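Local coordinates for uncharacterized protein (Parabacteroides distasonis, PDB 4Q34) that is uncharacterised but, as a member of the alpha/beta hydrolase family, probably acts as an esterase, at residues 88-99 and 145-156. Residues are numbered along the deposited sequence; the frame is centred on the assembly and turned at random.
Sequences QPRRGNAGRGTE and TPTIGTTDFEVY
The amide of Gln88 lies over one face of the Tyr156 ring. The two planes are 22° apart, and Gln88 NE2 sits 3.3 Å from Tyr156 CE2. The CG of Gln88 adds a CH-pi contact to the same face. Gln88 CG stands between the backbone N and the carbonyl carbon (chi1 83°), and from there the extended chain reaches over the ring. The opposite face of Tyr156 meets Asp152 O, toward the ring's rim, from the N-cap residue just ahead of its helix. One water joins Gln88 NE2, Pro89 O and Tyr156 OH.

Arg90 runs out straight from CG to NE and crosses Val155 at about a right angle. Its NH1 gives a hydrogen bond to Thr150 O (2.8 Å), which lies at the guanidinium edge, in plane. Glu99 OE1 sits over one face, 3.0 Å from Arg90 NH1, so this salt bridge rests on charge alone. Val155 CG1 lies over the opposite face, toward its rim, and Asp32 pairs with NH2. Glu99 also holds Thr150 twice: OE1 accepts from Thr150 N (2.9 Å), and the syn lone pair of OE2 accepts from Thr150 OG1 (2.6 Å).

In this alpha/beta hydrolase, the loop after strand 83-87 of the central sheet here meets the lead-in to helix 153-167. The backbones meet where Ile148 N donates to Arg90 O (2.7 Å), nearly straight at 173°.

Arg91 bends at chi2 and chi3, which turns its guanidinium side-on to Thr147. Arg91 NE and NH2 both grip Thr147 OG1, each at 2.9 Å, while NH1 hydrogen-bonds to the backbone carbonyls of Gln57 and Gly54. A leucine in its place would probably leave Thr147 OG1 and both carbonyls without these donors. On the aliphatic part of Arg91, CD rests against Thr145 CG2 at 3.7 Å.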
# COMPACT_ATOMS: atom_id res chain seq x y z
N GLN A 88 -3.92 -6.50 5.11
CA GLN A 88 -4.33 -7.86 5.27
C GLN A 88 -4.72 -8.41 3.92
O GLN A 88 -4.92 -7.65 2.98
CB GLN A 88 -5.47 -7.98 6.30
CG GLN A 88 -6.85 -7.71 5.71
CD GLN A 88 -7.98 -7.57 6.69
OE1 GLN A 88 -7.83 -7.73 7.92
NE2 GLN A 88 -9.17 -7.28 6.14
N PRO A 89 -4.77 -9.75 3.79
CA PRO A 89 -5.24 -10.41 2.55
C PRO A 89 -6.47 -9.73 1.96
O PRO A 89 -7.41 -9.39 2.68
CB PRO A 89 -5.57 -11.82 3.02
CG PRO A 89 -4.60 -12.05 4.12
CD PRO A 89 -4.69 -10.73 4.88
N ARG A 90 -6.43 -9.57 0.64
CA ARG A 90 -7.54 -9.03 -0.17
C ARG A 90 -7.79 -7.53 0.01
O ARG A 90 -8.82 -7.05 -0.38
CB ARG A 90 -8.84 -9.80 0.09
CG ARG A 90 -8.65 -11.29 -0.05
CD ARG A 90 -9.86 -12.10 0.43
NE ARG A 90 -9.61 -13.52 0.21
CZ ARG A 90 -10.38 -14.52 0.66
NH1 ARG A 90 -11.47 -14.26 1.38
NH2 ARG A 90 -10.06 -15.78 0.36
N ARG A 91 -6.84 -6.82 0.62
CA ARG A 91 -6.99 -5.41 0.92
C ARG A 91 -5.80 -4.59 0.41
O ARG A 91 -4.61 -4.90 0.68
CB ARG A 91 -7.14 -5.22 2.42
CG ARG A 91 -7.66 -3.86 2.83
CD ARG A 91 -9.14 -3.63 2.48
NE ARG A 91 -10.07 -4.54 3.14
CZ ARG A 91 -10.43 -4.52 4.43
NH1 ARG A 91 -9.89 -3.65 5.32
NH2 ARG A 91 -11.31 -5.41 4.87
N GLY A 92 -6.09 -3.50 -0.29
CA GLY A 92 -5.04 -2.54 -0.69
C GLY A 92 -3.94 -3.19 -1.52
O GLY A 92 -4.24 -3.84 -2.49
N ASN A 93 -2.67 -3.02 -1.10
CA ASN A 93 -1.53 -3.62 -1.80
C ASN A 93 -1.56 -5.15 -1.82
O ASN A 93 -0.87 -5.79 -2.62
CB ASN A 93 -0.24 -3.17 -1.13
CG ASN A 93 0.07 -1.69 -1.37
OD1 ASN A 93 -0.48 -1.04 -2.24
ND2 ASN A 93 1.03 -1.17 -0.59
N ALA A 94 -2.36 -5.73 -0.92
CA ALA A 94 -2.60 -7.19 -0.91
C ALA A 94 -3.86 -7.53 -1.66
O ALA A 94 -4.53 -8.49 -1.31
CB ALA A 94 -2.65 -7.71 0.51
N GLY A 95 -4.19 -6.75 -2.68
CA GLY A 95 -5.42 -6.95 -3.47
C GLY A 95 -5.51 -8.19 -4.30
O GLY A 95 -6.58 -8.50 -4.79
N ARG A 96 -4.41 -8.91 -4.47
CA ARG A 96 -4.36 -10.15 -5.26
C ARG A 96 -4.96 -11.29 -4.44
O ARG A 96 -4.23 -12.11 -3.87
CB ARG A 96 -2.93 -10.46 -5.70
CG ARG A 96 -2.81 -11.65 -6.67
CD ARG A 96 -1.41 -11.70 -7.15
NE ARG A 96 -1.13 -12.78 -8.13
CZ ARG A 96 -1.28 -12.71 -9.46
NH1 ARG A 96 -1.80 -11.65 -10.05
NH2 ARG A 96 -0.92 -13.74 -10.22
N GLY A 97 -6.29 -11.31 -4.37
CA GLY A 97 -7.03 -12.39 -3.70
C GLY A 97 -7.24 -13.55 -4.64
O GLY A 97 -6.94 -13.45 -5.82
N THR A 98 -7.77 -14.65 -4.11
CA THR A 98 -8.00 -15.87 -4.85
C THR A 98 -9.43 -15.99 -5.38
O THR A 98 -9.75 -16.98 -6.06
CB THR A 98 -7.69 -17.08 -3.96
OG1 THR A 98 -8.53 -17.00 -2.79
CG2 THR A 98 -6.18 -17.08 -3.57
N GLU A 99 -10.29 -15.03 -5.05
CA GLU A 99 -11.70 -15.13 -5.44
C GLU A 99 -12.08 -14.17 -6.58
O GLU A 99 -11.46 -13.09 -6.75
CB GLU A 99 -12.59 -14.74 -4.26
CG GLU A 99 -12.44 -15.61 -3.06
CD GLU A 99 -12.98 -14.94 -1.83
OE1 GLU A 99 -12.44 -13.88 -1.47
OE2 GLU A 99 -13.90 -15.50 -1.19
N THR A 145 -10.43 1.60 1.30
CA THR A 145 -10.09 0.79 0.12
C THR A 145 -10.92 -0.50 0.21
O THR A 145 -11.19 -0.97 1.31
CB THR A 145 -8.56 0.57 0.03
OG1 THR A 145 -8.18 0.28 -1.31
CG2 THR A 145 -8.06 -0.51 0.91
N PRO A 146 -11.32 -1.10 -0.93
CA PRO A 146 -12.23 -2.23 -0.91
C PRO A 146 -11.56 -3.58 -0.67
O PRO A 146 -10.35 -3.72 -0.81
CB PRO A 146 -12.90 -2.17 -2.29
CG PRO A 146 -11.81 -1.57 -3.16
CD PRO A 146 -11.14 -0.56 -2.30
N THR A 147 -12.36 -4.55 -0.23
CA THR A 147 -11.94 -5.94 -0.11
C THR A 147 -12.12 -6.63 -1.43
O THR A 147 -13.23 -6.68 -1.98
CB THR A 147 -12.76 -6.62 1.00
OG1 THR A 147 -12.48 -5.94 2.25
CG2 THR A 147 -12.47 -8.09 1.11
N ILE A 148 -11.04 -7.22 -1.93
CA ILE A 148 -11.05 -7.85 -3.24
C ILE A 148 -11.34 -9.34 -3.04
O ILE A 148 -10.49 -10.23 -3.23
CB ILE A 148 -9.74 -7.59 -4.03
CG1 ILE A 148 -9.29 -6.11 -3.91
CG2 ILE A 148 -9.91 -7.98 -5.48
CD1 ILE A 148 -10.37 -5.09 -4.22
N GLY A 149 -12.57 -9.60 -2.65
CA GLY A 149 -13.01 -10.93 -2.26
C GLY A 149 -14.02 -10.80 -1.13
O GLY A 149 -14.70 -9.76 -1.01
N THR A 150 -14.12 -11.86 -0.32
CA THR A 150 -15.05 -11.92 0.81
C THR A 150 -14.29 -11.80 2.11
O THR A 150 -13.10 -12.09 2.18
CB THR A 150 -15.80 -13.29 0.87
OG1 THR A 150 -14.85 -14.38 0.97
CG2 THR A 150 -16.66 -13.44 -0.33
N THR A 151 -15.00 -11.36 3.15
CA THR A 151 -14.44 -11.30 4.46
C THR A 151 -14.26 -12.73 4.94
O THR A 151 -15.22 -13.52 4.89
CB THR A 151 -15.41 -10.58 5.40
OG1 THR A 151 -15.59 -9.25 4.91
CG2 THR A 151 -14.87 -10.55 6.79
N ASP A 152 -13.05 -13.09 5.38
CA ASP A 152 -12.76 -14.42 5.89
C ASP A 152 -11.69 -14.31 6.98
O ASP A 152 -10.53 -14.14 6.64
CB ASP A 152 -12.35 -15.37 4.72
CG ASP A 152 -12.20 -16.79 5.16
OD1 ASP A 152 -11.87 -17.01 6.35
OD2 ASP A 152 -12.45 -17.73 4.35
N PHE A 153 -12.09 -14.43 8.25
CA PHE A 153 -11.18 -14.23 9.39
C PHE A 153 -10.11 -15.35 9.43
O PHE A 153 -9.01 -15.14 9.94
CB PHE A 153 -11.91 -14.20 10.75
CG PHE A 153 -12.81 -13.02 10.96
CD1 PHE A 153 -12.72 -11.87 10.16
CD2 PHE A 153 -13.77 -13.05 11.99
CE1 PHE A 153 -13.56 -10.77 10.37
CE2 PHE A 153 -14.60 -11.95 12.22
CZ PHE A 153 -14.49 -10.80 11.40
N GLU A 154 -10.42 -16.52 8.88
CA GLU A 154 -9.43 -17.59 8.81
C GLU A 154 -8.29 -17.18 7.87
O GLU A 154 -7.10 -17.29 8.23
CB GLU A 154 -10.04 -18.91 8.32
CG GLU A 154 -9.00 -20.02 8.14
CD GLU A 154 -9.59 -21.37 7.78
OE1 GLU A 154 -10.73 -21.38 7.27
OE2 GLU A 154 -8.92 -22.42 8.02
N VAL A 155 -8.66 -16.64 6.71
CA VAL A 155 -7.69 -16.21 5.69
C VAL A 155 -6.86 -15.04 6.26
O VAL A 155 -5.65 -14.98 6.13
CB VAL A 155 -8.40 -15.80 4.38
CG1 VAL A 155 -7.42 -15.16 3.41
CG2 VAL A 155 -9.06 -17.01 3.72
N TYR A 156 -7.54 -14.11 6.94
CA TYR A 156 -6.86 -12.94 7.47
C TYR A 156 -5.91 -13.33 8.57
O TYR A 156 -4.72 -12.93 8.59
CB TYR A 156 -7.89 -11.92 8.01
CG TYR A 156 -8.89 -11.31 7.03
CD1 TYR A 156 -8.73 -11.36 5.63
CD2 TYR A 156 -9.96 -10.59 7.52
CE1 TYR A 156 -9.63 -10.78 4.77
CE2 TYR A 156 -10.89 -10.02 6.67
CZ TYR A 156 -10.72 -10.09 5.31
OH TYR A 156 -11.59 -9.47 4.45
O HOH W 1 -9.57 -7.72 3.22
O HOH W 2 -12.42 -17.15 1.72
O HOH W 3 -8.21 -2.56 -1.85
O HOH W 4 -10.20 -12.97 -2.87
O HOH W 5 -9.43 -11.49 -5.77